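Beta/gamma crystallin domain-containing protein 1 (PDB 3CW3) may suppress malignant melanoma, perhaps through interactions with the cytoskeleton, and contributes here one of its beta/gamma-crystallin domains. Local coordinates at residues A[2-7]-A[35-40]. Sequence-based numbering, arbitrary orientation.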
# COMPACT_ATOMS: atom_id res chain seq x y z
N LYS A 2 2.43 -12.58 5.92
CA LYS A 2 1.35 -11.79 6.49
C LYS A 2 1.71 -10.31 6.47
O LYS A 2 2.80 -9.92 6.89
CB LYS A 2 1.05 -12.21 7.94
CG LYS A 2 -0.02 -11.34 8.59
CD LYS A 2 -0.55 -11.90 9.92
CE LYS A 2 0.40 -11.64 11.08
NZ LYS A 2 -0.16 -12.14 12.37
N VAL A 3 0.79 -9.50 5.95
CA VAL A 3 1.00 -8.05 5.93
C VAL A 3 -0.26 -7.43 6.52
O VAL A 3 -1.37 -7.82 6.16
CB VAL A 3 1.25 -7.51 4.49
CG1 VAL A 3 0.10 -7.86 3.57
CG2 VAL A 3 1.43 -5.99 4.54
N VAL A 4 -0.09 -6.51 7.45
CA VAL A 4 -1.24 -5.86 8.07
C VAL A 4 -1.22 -4.39 7.71
O VAL A 4 -0.15 -3.77 7.60
CB VAL A 4 -1.24 -6.02 9.62
CG1 VAL A 4 -1.19 -7.50 9.99
CG2 VAL A 4 -0.08 -5.27 10.24
N ILE A 5 -2.40 -3.83 7.52
CA ILE A 5 -2.54 -2.43 7.14
C ILE A 5 -3.37 -1.66 8.16
O ILE A 5 -4.54 -1.98 8.39
CB ILE A 5 -3.21 -2.30 5.76
CG1 ILE A 5 -2.37 -3.02 4.70
CG2 ILE A 5 -3.41 -0.83 5.40
CD1 ILE A 5 -3.01 -3.10 3.34
N TYR A 6 -2.75 -0.66 8.77
CA TYR A 6 -3.46 0.19 9.72
C TYR A 6 -3.98 1.38 8.92
O TYR A 6 -3.21 2.24 8.51
CB TYR A 6 -2.53 0.67 10.83
CG TYR A 6 -1.98 -0.46 11.67
CD1 TYR A 6 -0.73 -1.01 11.40
CD2 TYR A 6 -2.73 -0.99 12.72
CE1 TYR A 6 -0.23 -2.07 12.16
CE2 TYR A 6 -2.24 -2.05 13.48
CZ TYR A 6 -1.00 -2.58 13.20
OH TYR A 6 -0.53 -3.63 13.95
N SER A 7 -5.29 1.39 8.69
CA SER A 7 -5.94 2.44 7.93
C SER A 7 -5.87 3.79 8.64
O SER A 7 -5.58 4.82 8.02
CB SER A 7 -7.40 2.07 7.69
OG SER A 7 -7.52 0.72 7.27
N LEU A 35 -0.20 2.81 7.59
CA LEU A 35 1.01 2.10 7.97
C LEU A 35 0.89 0.68 7.46
O LEU A 35 -0.03 -0.05 7.84
CB LEU A 35 1.18 2.10 9.49
CG LEU A 35 2.42 1.38 10.03
CD1 LEU A 35 3.68 2.10 9.56
CD2 LEU A 35 2.36 1.34 11.55
N ILE A 36 1.79 0.30 6.56
CA ILE A 36 1.81 -1.04 6.00
C ILE A 36 2.89 -1.78 6.78
O ILE A 36 4.05 -1.38 6.76
CB ILE A 36 2.23 -1.06 4.51
CG1 ILE A 36 1.29 -0.17 3.68
CG2 ILE A 36 2.23 -2.49 3.99
CD1 ILE A 36 -0.17 -0.59 3.70
N LYS A 37 2.51 -2.85 7.46
CA LYS A 37 3.47 -3.62 8.24
C LYS A 37 3.59 -5.05 7.75
O LYS A 37 2.72 -5.88 8.00
CB LYS A 37 3.06 -3.61 9.72
CG LYS A 37 4.03 -4.36 10.63
CD LYS A 37 3.61 -4.26 12.09
CE LYS A 37 4.54 -5.05 13.00
NZ LYS A 37 5.94 -4.54 12.91
N VAL A 38 4.67 -5.33 7.03
CA VAL A 38 4.90 -6.69 6.56
C VAL A 38 5.50 -7.41 7.77
O VAL A 38 6.63 -7.14 8.17
CB VAL A 38 5.89 -6.75 5.37
CG1 VAL A 38 6.28 -8.20 5.08
CG2 VAL A 38 5.25 -6.14 4.13
N VAL A 39 4.70 -8.30 8.36
CA VAL A 39 5.11 -9.06 9.53
C VAL A 39 6.07 -10.17 9.12
O VAL A 39 7.04 -10.46 9.83
CB VAL A 39 3.88 -9.67 10.23
CG1 VAL A 39 4.31 -10.46 11.43
CG2 VAL A 39 2.92 -8.56 10.63
N ARG A 40 5.78 -10.80 7.99
CA ARG A 40 6.63 -11.86 7.48
C ARG A 40 6.32 -12.09 6.01
O ARG A 40 5.21 -11.81 5.54
CB ARG A 40 6.43 -13.16 8.28
CG ARG A 40 4.99 -13.58 8.42
CD ARG A 40 4.86 -14.90 9.17
NE ARG A 40 3.47 -15.32 9.24
CZ ARG A 40 2.62 -14.95 10.20
NH1 ARG A 40 3.03 -14.16 11.19
NH2 ARG A 40 1.36 -15.34 10.14
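The two inner strands of the four-stranded sheet in this beta/gamma-crystallin domain, 2-6 and 33-40, both in the first Greek-key range, pair antiparallel, with a classic beta bulge where 2-6 begins and 33-40 ends. In the regular part, V4 and K37 form a hydrogen-bonded pair with nearly straight bonds, K37 N to V4 O at 2.8 Å running almost along the C=O axis. Y6 and L35 are paired likewise by two backbone bonds. At the bulge V39 and R40 both face K2: the K2 carbonyl O takes V39 N at 2.9 Å, bent to 138°, and a weak bond from R40 N, while K2 N donates to R40 O. R40 leaves its backbone with CG in the crowded position between N and carbonyl carbon (chi1 51°), which folds its extended chain back over K2; K2 CB lies 3.8 Å above the centre of the guanidinium plane. K2 NZ and R40 NH1, like charges, come within 4.0 Å. On the buried face I36 bends CD1 against I5 CG1, a tight 3.4 Å, and sets CG2 beside V3 CG2. On the other face Y6 CD1 and L35 CD2 lie side by side at 3.9 Å; V4 CG2 packs against K37 CB. Strand 16-18 continues the sheet beyond 2-6 and strand 61-66 beyond 33-40, where K37 NZ salt-bridges E62; from the second sheet W43 packs on V3 and V38, L58 on I36 and V38.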